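Local coordinates for carbohydrate binding module family 33 and 10 domain protein (PDB 6RW7) that is a copper-dependent lytic polysaccharide monooxygenase of family AA10 whose catalytic domain probably acts on cellulose, at residues Asn47-Lys59 against Phe182-Phe196. Numbering follows the deposited sequence.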
ATOM      1  N   ASN A  47      -7.916   6.076 -10.769  1.00 10.00           N
ATOM      2  CA  ASN A  47      -8.190   4.700 -10.274  1.00  9.96           C
ATOM      3  C   ASN A  47      -7.253   4.339  -9.118  1.00  9.52           C
ATOM      4  O   ASN A  47      -6.879   3.174  -8.974  1.00 10.51           O
ATOM      5  CB  ASN A  47      -8.104   3.679 -11.418  1.00 11.10           C
ATOM      6  CG  ASN A  47      -9.462   3.173 -11.829  1.00 10.63           C
ATOM      7  OD1 ASN A  47      -9.734   3.015 -13.030  1.00 14.87           O
ATOM      8  ND2 ASN A  47     -10.306   2.927 -10.862  1.00  8.58           N
ATOM      9  N   PHE A  48      -6.962   5.312  -8.261  1.00  9.09           N
ATOM     10  CA  PHE A  48      -6.020   5.116  -7.142  1.00  9.44           C
ATOM     11  C   PHE A  48      -6.585   4.099  -6.150  1.00  9.53           C
ATOM     12  O   PHE A  48      -5.838   3.521  -5.348  1.00 10.40           O
ATOM     13  CB  PHE A  48      -5.743   6.432  -6.431  1.00  9.04           C
ATOM     14  CG  PHE A  48      -6.923   7.171  -5.873  1.00  8.96           C
ATOM     15  CD1 PHE A  48      -7.362   6.937  -4.584  1.00  8.91           C
ATOM     16  CD2 PHE A  48      -7.571   8.141  -6.612  1.00  8.83           C
ATOM     17  CE1 PHE A  48      -8.409   7.670  -4.041  1.00  9.02           C
ATOM     18  CE2 PHE A  48      -8.614   8.872  -6.068  1.00  8.90           C
ATOM     19  CZ  PHE A  48      -9.041   8.627  -4.793  1.00  9.28           C
ATOM     20  N   MET A  49      -7.892   3.851  -6.177  1.00  9.54           N
ATOM     21  CA  MET A  49      -8.561   2.898  -5.252  1.00  9.76           C
ATOM     22  C   MET A  49      -8.624   1.487  -5.850  1.00 10.57           C
ATOM     23  O   MET A  49      -9.275   0.615  -5.255  1.00 11.14           O
ATOM     24  CB  MET A  49      -9.968   3.381  -4.903  1.00  9.82           C
ATOM     25  CG  MET A  49     -10.974   3.337  -6.014  1.00 10.21           C
ATOM     26  SD  MET A  49     -10.735   4.495  -7.396  1.00 10.37           S
ATOM     27  CE  MET A  49     -11.015   6.065  -6.573  1.00 10.01           C
ATOM     28  N   SER A  50      -7.999   1.268  -7.001  1.00 11.24           N
ATOM     29  CA  SER A  50      -8.268   0.058  -7.815  1.00 10.73           C
ATOM     30  C   SER A  50      -6.993  -0.714  -8.124  1.00 10.78           C
ATOM     31  O   SER A  50      -6.905  -1.243  -9.233  1.00  9.78           O
ATOM     32  CB  SER A  50      -8.989   0.443  -9.070  1.00 11.27           C
ATOM     33  OG  SER A  50     -10.118   1.245  -8.762  1.00 12.70           O
ATOM     34  N   VAL A  51      -6.047  -0.785  -7.188  1.00 10.14           N
ATOM     35  CA  VAL A  51      -4.884  -1.689  -7.382  1.00 10.00           C
ATOM     36  C   VAL A  51      -5.340  -3.051  -6.862  1.00  9.91           C
ATOM     37  O   VAL A  51      -5.412  -3.223  -5.633  1.00  9.63           O
ATOM     38  CB  VAL A  51      -3.599  -1.198  -6.698  1.00  9.97           C
ATOM     39  CG1 VAL A  51      -2.458  -2.089  -7.132  1.00 10.56           C
ATOM     40  CG2 VAL A  51      -3.282   0.255  -7.028  1.00  9.92           C
ATOM     41  N   VAL A  52      -5.720  -3.956  -7.767  1.00  9.22           N
ATOM     42  CA  VAL A  52      -6.616  -5.091  -7.423  1.00  9.83           C
ATOM     43  C   VAL A  52      -6.219  -6.382  -8.131  1.00 10.33           C
ATOM     44  O   VAL A  52      -5.737  -6.342  -9.286  1.00 11.13           O
ATOM     45  CB  VAL A  52      -8.095  -4.732  -7.700  1.00 10.31           C
ATOM     46  CG1 VAL A  52      -8.373  -4.514  -9.177  1.00 10.39           C
ATOM     47  CG2 VAL A  52      -9.063  -5.741  -7.100  1.00 10.29           C
ATOM     48  N   ALA A  53      -6.464  -7.483  -7.428  1.00 10.20           N
ATOM     49  CA  ALA A  53      -6.361  -8.842  -7.980  1.00 10.22           C
ATOM     50  C   ALA A  53      -7.423  -9.712  -7.327  1.00  9.92           C
ATOM     51  O   ALA A  53      -8.110  -9.252  -6.402  1.00 10.38           O
ATOM     52  CB  ALA A  53      -4.970  -9.382  -7.748  1.00 10.13           C
ATOM     53  N   HIS A  54      -7.519 -10.968  -7.759  1.00 10.46           N
ATOM     54  CA  HIS A  54      -8.444 -11.946  -7.170  1.00 10.38           C
ATOM     55  C   HIS A  54      -7.653 -13.207  -6.857  1.00 11.02           C
ATOM     56  O   HIS A  54      -7.742 -14.160  -7.614  1.00 11.96           O
ATOM     57  CB  HIS A  54      -9.627 -12.211  -8.103  1.00 10.15           C
ATOM     58  CG  HIS A  54     -10.476 -11.010  -8.275  1.00 10.69           C
ATOM     59  ND1 HIS A  54     -10.213 -10.062  -9.236  1.00 11.57           N
ATOM     60  CD2 HIS A  54     -11.557 -10.588  -7.591  1.00 11.60           C
ATOM     61  CE1 HIS A  54     -11.086  -9.078  -9.120  1.00 12.04           C
ATOM     62  NE2 HIS A  54     -11.944  -9.403  -8.140  1.00 13.27           N
ATOM     63  N   HIS A  55      -6.900 -13.166  -5.769  1.00 10.93           N
ATOM     64  CA  HIS A  55      -6.063 -14.296  -5.308  1.00 10.67           C
ATOM     65  C   HIS A  55      -5.585 -13.995  -3.897  1.00 10.80           C
ATOM     66  O   HIS A  55      -6.043 -12.991  -3.308  1.00 11.04           O
ATOM     67  CB  HIS A  55      -4.931 -14.564  -6.296  1.00 10.75           C
ATOM     68  CG  HIS A  55      -4.015 -13.418  -6.529  1.00 10.48           C
ATOM     69  ND1 HIS A  55      -3.435 -12.667  -5.492  1.00 10.62           N
ATOM     70  CD2 HIS A  55      -3.560 -12.892  -7.683  1.00 10.50           C
ATOM     71  CE1 HIS A  55      -2.661 -11.755  -6.033  1.00 10.32           C
ATOM     72  NE2 HIS A  55      -2.721 -11.855  -7.367  1.00 11.01           N
ATOM     73  N   GLU A  56      -4.758 -14.868  -3.354  1.00 11.45           N
ATOM     74  CA  GLU A  56      -4.377 -14.873  -1.919  1.00 11.89           C
ATOM     75  C   GLU A  56      -3.181 -13.946  -1.625  1.00 11.58           C
ATOM     76  O   GLU A  56      -2.747 -13.886  -0.467  1.00 11.51           O
ATOM     77  CB  GLU A  56      -4.089 -16.317  -1.516  1.00 13.16           C
ATOM     78  CG  GLU A  56      -5.323 -17.215  -1.525  1.00 14.75           C
ATOM     79  CD  GLU A  56      -4.952 -18.697  -1.515  1.00 16.81           C
ATOM     80  OE1 GLU A  56      -4.452 -19.191  -2.547  1.00 20.15           O
ATOM     81  OE2 GLU A  56      -5.141 -19.341  -0.464  1.00 23.23           O
ATOM     82  N   GLY A  57      -2.669 -13.216  -2.606  1.00 10.85           N
ATOM     83  CA  GLY A  57      -1.621 -12.214  -2.385  1.00 11.22           C
ATOM     84  C   GLY A  57      -0.250 -12.826  -2.183  1.00 11.28           C
ATOM     85  O   GLY A  57      -0.045 -14.033  -2.448  1.00 11.50           O
ATOM     86  N   ARG A  58       0.675 -12.002  -1.718  1.00 10.97           N
ATOM     87  CA  ARG A  58       2.121 -12.310  -1.679  1.00 11.04           C
ATOM     88  C   ARG A  58       2.446 -13.510  -0.773  1.00 11.49           C
ATOM     89  O   ARG A  58       3.468 -14.120  -1.036  1.00 12.02           O
ATOM     90  CB  ARG A  58       2.897 -11.062  -1.253  1.00 11.10           C
ATOM     91  CG  ARG A  58       4.399 -11.285  -1.137  1.00 11.40           C
ATOM     92  CD  ARG A  58       5.063 -11.597  -2.449  1.00 11.76           C
ATOM     93  NE  ARG A  58       6.455 -11.940  -2.192  1.00 12.49           N
ATOM     94  CZ  ARG A  58       7.310 -12.415  -3.091  1.00 13.71           C
ATOM     95  NH1 ARG A  58       6.931 -12.624  -4.345  1.00 13.32           N
ATOM     96  NH2 ARG A  58       8.545 -12.732  -2.718  1.00 13.69           N
ATOM     97  N   LYS A  59       1.633 -13.862   0.208  1.00 11.00           N
ATOM     98  CA  LYS A  59       1.918 -15.076   1.027  1.00 11.86           C
ATOM     99  C   LYS A  59       1.917 -16.303   0.127  1.00 12.93           C
ATOM    100  O   LYS A  59       2.645 -17.262   0.474  1.00 14.11           O
ATOM    101  CB  LYS A  59       0.914 -15.237   2.154  1.00 12.47           C
ATOM    102  CG  LYS A  59       1.118 -14.195   3.250  1.00 12.51           C
ATOM    103  CD  LYS A  59       0.247 -14.443   4.441  1.00 13.24           C
ATOM    104  CE  LYS A  59      -1.211 -14.159   4.166  1.00 13.81           C
ATOM    105  NZ  LYS A  59      -2.053 -14.510   5.335  1.00 14.08           N
ATOM    106  N   PHE A 182       4.718  -2.556   1.947  1.00  8.91           N
ATOM    107  CA  PHE A 182       3.829  -3.140   0.920  1.00  8.99           C
ATOM    108  C   PHE A 182       2.698  -3.839   1.680  1.00  9.05           C
ATOM    109  O   PHE A 182       2.966  -4.716   2.520  1.00  9.41           O
ATOM    110  CB  PHE A 182       4.625  -4.059  -0.016  1.00  9.38           C
ATOM    111  CG  PHE A 182       3.741  -5.014  -0.770  1.00 10.05           C
ATOM    112  CD1 PHE A 182       3.069  -4.577  -1.890  1.00 10.53           C
ATOM    113  CD2 PHE A 182       3.528  -6.307  -0.329  1.00 10.81           C
ATOM    114  CE1 PHE A 182       2.212  -5.411  -2.576  1.00 10.78           C
ATOM    115  CE2 PHE A 182       2.669  -7.148  -1.017  1.00 10.32           C
ATOM    116  CZ  PHE A 182       2.009  -6.688  -2.126  1.00 10.06           C
ATOM    117  N   ALA A 183       1.451  -3.465   1.411  1.00  9.01           N
ATOM    118  CA  ALA A 183       0.301  -3.928   2.202  1.00  9.19           C
ATOM    119  C   ALA A 183      -0.815  -4.444   1.306  1.00  8.80           C
ATOM    120  O   ALA A 183      -1.024  -3.942   0.194  1.00  9.28           O
ATOM    121  CB  ALA A 183      -0.212  -2.806   3.066  1.00  9.58           C
ATOM    122  N   GLU A 184      -1.561  -5.383   1.861  1.00  8.64           N
ATOM    123  CA  GLU A 184      -2.699  -6.008   1.181  1.00  9.17           C
ATOM    124  C   GLU A 184      -3.933  -5.976   2.073  1.00  8.63           C
ATOM    125  O   GLU A 184      -3.812  -6.189   3.299  1.00  8.77           O
ATOM    126  CB  GLU A 184      -2.401  -7.473   0.859  1.00  9.20           C
ATOM    127  CG  GLU A 184      -1.141  -7.694   0.062  1.00 10.20           C
ATOM    128  CD  GLU A 184      -0.839  -9.153  -0.233  1.00 10.73           C
ATOM    129  OE1 GLU A 184      -1.485 -10.041   0.400  1.00 11.54           O
ATOM    130  OE2 GLU A 184       0.034  -9.389  -1.089  1.00 12.76           O
ATOM    131  N   TRP A 185      -5.080  -5.793   1.429  1.00  8.28           N
ATOM    132  CA  TRP A 185      -6.400  -5.945   2.079  1.00  8.71           C
ATOM    133  C   TRP A 185      -7.120  -7.044   1.310  1.00  8.59           C
ATOM    134  O   TRP A 185      -7.435  -6.816   0.139  1.00  9.26           O
ATOM    135  CB  TRP A 185      -7.149  -4.613   2.124  1.00  8.91           C
ATOM    136  CG  TRP A 185      -8.614  -4.740   2.382  1.00  8.60           C
ATOM    137  CD1 TRP A 185      -9.239  -5.567   3.270  1.00  9.34           C
ATOM    138  CD2 TRP A 185      -9.639  -3.985   1.721  1.00  9.15           C
ATOM    139  NE1 TRP A 185     -10.590  -5.400   3.184  1.00  9.56           N
ATOM    140  CE2 TRP A 185     -10.864  -4.447   2.239  1.00  9.85           C
ATOM    141  CE3 TRP A 185      -9.641  -2.983   0.738  1.00  9.85           C
ATOM    142  CZ2 TRP A 185     -12.082  -3.945   1.796  1.00  9.83           C
ATOM    143  CZ3 TRP A 185     -10.852  -2.483   0.314  1.00 10.22           C
ATOM    144  CH2 TRP A 185     -12.053  -2.976   0.824  1.00 10.15           C
ATOM    145  N   GLY A 186      -7.325  -8.194   1.939  1.00  9.23           N
ATOM    146  CA  GLY A 186      -7.919  -9.344   1.243  1.00  9.46           C
ATOM    147  C   GLY A 186      -9.309  -9.649   1.741  1.00 10.06           C
ATOM    148  O   GLY A 186      -9.525  -9.773   2.973  1.00 10.56           O
ATOM    149  N   ARG A 187     -10.231  -9.816   0.803  1.00 10.49           N
ATOM    150  CA  ARG A 187     -11.570 -10.376   1.077  1.00 10.64           C
ATOM    151  C   ARG A 187     -11.464 -11.901   1.063  1.00 11.40           C
ATOM    152  O   ARG A 187     -10.451 -12.461   0.612  1.00 11.40           O
ATOM    153  CB  ARG A 187     -12.562  -9.837   0.042  1.00 10.91           C
ATOM    154  CG  ARG A 187     -12.752  -8.334   0.150  1.00 11.18           C
ATOM    155  CD  ARG A 187     -13.548  -7.750  -0.989  1.00 11.55           C
ATOM    156  NE  ARG A 187     -14.911  -8.256  -1.018  1.00 11.69           N
ATOM    157  CZ  ARG A 187     -15.733  -8.182  -2.066  1.00 12.67           C
ATOM    158  NH1 ARG A 187     -15.364  -7.573  -3.180  1.00 13.19           N
ATOM    159  NH2 ARG A 187     -16.920  -8.727  -1.998  1.00 13.83           N
ATOM    160  N   ASN A 188     -12.510 -12.551   1.540  1.00 10.87           N
ATOM    161  CA  ASN A 188     -12.506 -14.010   1.698  1.00 11.42           C
ATOM    162  C   ASN A 188     -12.689 -14.687   0.332  1.00 11.39           C
ATOM    163  O   ASN A 188     -12.788 -14.016  -0.703  1.00 11.25           O
ATOM    164  CB  ASN A 188     -13.536 -14.411   2.745  1.00 12.49           C
ATOM    165  CG  ASN A 188     -14.940 -14.499   2.203  1.00 13.03           C
ATOM    166  OD1 ASN A 188     -15.271 -13.937   1.159  1.00 12.92           O
ATOM    167  ND2 ASN A 188     -15.753 -15.250   2.917  1.00 15.49           N
ATOM    168  N   GLU A 189     -12.780 -16.009   0.365  1.00 13.40           N
ATOM    169  CA  GLU A 189     -12.779 -16.875  -0.831  1.00 15.17           C
ATOM    170  C   GLU A 189     -14.009 -16.644  -1.716  1.00 14.50           C
ATOM    171  O   GLU A 189     -13.947 -17.107  -2.860  1.00 16.24           O
ATOM    172  CB  GLU A 189     -12.712 -18.329  -0.366  1.00 18.78           C
ATOM    173  CG  GLU A 189     -13.956 -18.741   0.385  1.00 21.14           C
ATOM    174  CD  GLU A 189     -13.999 -20.184   0.828  1.00 28.06           C
ATOM    175  OE1 GLU A 189     -13.200 -20.984   0.298  1.00 34.58           O
ATOM    176  OE2 GLU A 189     -14.859 -20.503   1.665  1.00 37.19           O
ATOM    177  N   HIS A 190     -15.071 -15.959  -1.285  1.00 13.54           N
ATOM    178  CA  HIS A 190     -16.240 -15.745  -2.181  1.00 14.61           C
ATOM    179  C   HIS A 190     -15.754 -15.052  -3.470  1.00 14.57           C
ATOM    180  O   HIS A 190     -16.261 -15.381  -4.555  1.00 13.70           O
ATOM    181  CB  HIS A 190     -17.353 -14.933  -1.509  1.00 16.99           C
ATOM    182  CG  HIS A 190     -18.609 -14.881  -2.315  1.00 19.02           C
ATOM    183  ND1 HIS A 190     -19.466 -15.960  -2.401  1.00 21.90           N
ATOM    184  CD2 HIS A 190     -19.135 -13.914  -3.095  1.00 21.98           C
ATOM    185  CE1 HIS A 190     -20.477 -15.645  -3.190  1.00 22.28           C
ATOM    186  NE2 HIS A 190     -20.306 -14.403  -3.618  1.00 22.42           N
ATOM    187  N   THR A 191     -14.829 -14.095  -3.342  1.00 12.92           N
ATOM    188  CA  THR A 191     -14.246 -13.326  -4.461  1.00 12.09           C
ATOM    189  C   THR A 191     -12.725 -13.442  -4.521  1.00 11.87           C
ATOM    190  O   THR A 191     -12.154 -13.225  -5.603  1.00 11.89           O
ATOM    191  CB  THR A 191     -14.578 -11.827  -4.370  1.00 11.99           C
ATOM    192  OG1 THR A 191     -13.928 -11.189  -3.252  1.00 11.19           O
ATOM    193  CG2 THR A 191     -16.073 -11.575  -4.345  1.00 12.42           C
ATOM    194  N   TYR A 192     -12.083 -13.616  -3.360  1.00 11.17           N
ATOM    195  CA  TYR A 192     -10.614 -13.466  -3.181  1.00 11.49           C
ATOM    196  C   TYR A 192     -10.144 -12.092  -3.654  1.00 11.17           C
ATOM    197  O   TYR A 192      -8.955 -11.893  -3.895  1.00 11.02           O
ATOM    198  CB  TYR A 192      -9.819 -14.583  -3.867  1.00 12.78           C
ATOM    199  CG  TYR A 192      -9.701 -15.844  -3.040  1.00 14.47           C
ATOM    200  CD1 TYR A 192      -9.170 -15.825  -1.763  1.00 14.70           C
ATOM    201  CD2 TYR A 192     -10.177 -17.053  -3.515  1.00 16.12           C
ATOM    202  CE1 TYR A 192      -9.075 -16.982  -0.996  1.00 15.39           C
ATOM    203  CE2 TYR A 192     -10.065 -18.218  -2.776  1.00 16.30           C
ATOM    204  CZ  TYR A 192      -9.524 -18.186  -1.504  1.00 16.51           C
ATOM    205  OH  TYR A 192      -9.471 -19.351  -0.782  1.00 19.01           O
ATOM    206  N   GLU A 193     -11.033 -11.117  -3.727  1.00 10.46           N
ATOM    207  CA  GLU A 193     -10.617  -9.779  -4.212  1.00 10.78           C
ATOM    208  C   GLU A 193      -9.687  -9.160  -3.167  1.00  9.86           C
ATOM    209  O   GLU A 193      -9.956  -9.269  -1.964  1.00 11.01           O
ATOM    210  CB  GLU A 193     -11.841  -8.906  -4.453  1.00 11.77           C
ATOM    211  CG  GLU A 193     -11.531  -7.600  -5.117  1.00 12.66           C
ATOM    212  CD  GLU A 193     -12.782  -6.923  -5.606  1.00 14.80           C
ATOM    213  OE1 GLU A 193     -13.413  -6.211  -4.810  1.00 16.06           O
ATOM    214  OE2 GLU A 193     -13.180  -7.230  -6.756  1.00 19.25           O
ATOM    215  N   ARG A 194      -8.604  -8.584  -3.645  1.00  9.22           N
ATOM    216  CA  ARG A 194      -7.483  -8.119  -2.790  1.00  9.48           C
ATOM    217  C   ARG A 194      -6.982  -6.791  -3.345  1.00  9.46           C
ATOM    218  O   ARG A 194      -6.847  -6.665  -4.569  1.00  8.98           O
ATOM    219  CB  ARG A 194      -6.374  -9.168  -2.795  1.00  9.58           C
ATOM    220  CG  ARG A 194      -5.199  -8.878  -1.867  1.00  9.35           C
ATOM    221  CD  ARG A 194      -4.253 -10.082  -1.829  1.00  9.45           C
ATOM    222  NE  ARG A 194      -4.962 -11.191  -1.193  1.00 10.03           N
ATOM    223  CZ  ARG A 194      -4.929 -11.508   0.099  1.00 10.09           C
ATOM    224  NH1 ARG A 194      -4.094 -10.926   0.954  1.00 10.19           N
ATOM    225  NH2 ARG A 194      -5.757 -12.430   0.554  1.00 10.73           N
ATOM    226  N   PHE A 195      -6.718  -5.832  -2.459  1.00  9.42           N
ATOM    227  CA  PHE A 195      -6.230  -4.491  -2.838  1.00  9.62           C
ATOM    228  C   PHE A 195      -4.844  -4.288  -2.255  1.00  9.47           C
ATOM    229  O   PHE A 195      -4.518  -4.887  -1.204  1.00  9.52           O
ATOM    230  CB  PHE A 195      -7.212  -3.418  -2.374  1.00  9.79           C
ATOM    231  CG  PHE A 195      -8.534  -3.563  -3.068  1.00  9.79           C
ATOM    232  CD1 PHE A 195      -9.518  -4.364  -2.520  1.00 10.79           C
ATOM    233  CD2 PHE A 195      -8.765  -2.939  -4.289  1.00  9.96           C
ATOM    234  CE1 PHE A 195     -10.714  -4.546  -3.197  1.00 10.68           C
ATOM    235  CE2 PHE A 195      -9.950  -3.142  -4.972  1.00 10.64           C
ATOM    236  CZ  PHE A 195     -10.911  -3.950  -4.423  1.00 10.52           C
ATOM    237  N   PHE A 196      -4.027  -3.547  -2.982  1.00  9.38           N
ATOM    238  CA  PHE A 196      -2.590  -3.378  -2.692  1.00  9.79           C
ATOM    239  C   PHE A 196      -2.262  -1.908  -2.485  1.00  9.61           C
ATOM    240  O   PHE A 196      -2.769  -1.073  -3.187  1.00  9.48           O
ATOM    241  CB  PHE A 196      -1.741  -3.964  -3.826  1.00  9.76           C
ATOM    242  CG  PHE A 196      -2.063  -5.401  -4.107  1.00  9.77           C
ATOM    243  CD1 PHE A 196      -3.074  -5.739  -4.994  1.00  9.99           C
ATOM    244  CD2 PHE A 196      -1.402  -6.408  -3.432  1.00  9.97           C
ATOM    245  CE1 PHE A 196      -3.385  -7.066  -5.216  1.00 10.06           C
ATOM    246  CE2 PHE A 196      -1.713  -7.741  -3.659  1.00 10.46           C
ATOM    247  CZ  PHE A 196      -2.715  -8.058  -4.548  1.00  9.98           C
TER
HETATM  248  O   HOH W   1      -8.164 -12.282  -1.099  1.00 11.66           O
HETATM  249  O   HOH W   2      -0.870 -12.546   1.089  1.00 11.76           O
HETATM  250  O   HOH W   3      -7.130 -18.720   1.408  1.00 35.98           O
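A53 and R194 form the hydrogen-bonded pair that fastens the short strand 52-54 antiparallel to strand 193-196: A53 N gives to R194 O at 3.0 Å, and R194 N returns the bond to A53 O. V52 faces F195 and H54 faces E193 in the flanking non-hydrogen-bonded pairs, all four side chains on one face of the sheet. There V52 CG2, placed beside the carbonyl carbon, reaches F195 CE2 at 3.5 Å. The H54 ring runs alongside E193, and NE2 meets the anti lone pair of OE2 at 2.9 Å in a bent bond (140°), while H54 ND1 is hydrogen-bonded to E73 OE2; the ring is thus held at both nitrogens. The other oxygen, E193 OE1, forms a salt bridge with R187 NH1, which comes from above the carboxylate plane.

On the face of A53 and R194, A53 CB meets the edge of the F196 ring, 3.8 Å from CE1, and H55 CE1, from the loop beyond, reaches the same edge. R194 bends at chi3 (-66°) and brings its guanidinium against the backbone of loop 55-58, where NE binds H55 O at 3.0 Å and E56 O sits over one face, opposite G186 CA. E184 OE1 and E113 pair with this buried guanidinium, probably balancing its charge and fixing its orientation. E184 OE2 then takes R58 N on its syn lone pair, 2.8 Å and nearly straight (167°), whereas a water joins OE1 to E56 O and K59 N. G57 N donates to H55 ND1, bracing the loop from within.

Strands 178-187 and 193-202 make a beta hairpin, and strand 52-54 pairs with its second strand. The F195 side chain lies about 3 Å from the copper(I) ion held by H1 and H107. That of E193, which binds copper(I) in a structure of this protein though not within this chain here, lies about 4 Å from that of H107, placing this sheet face at the histidine-brace site of an AA10 monooxygenase.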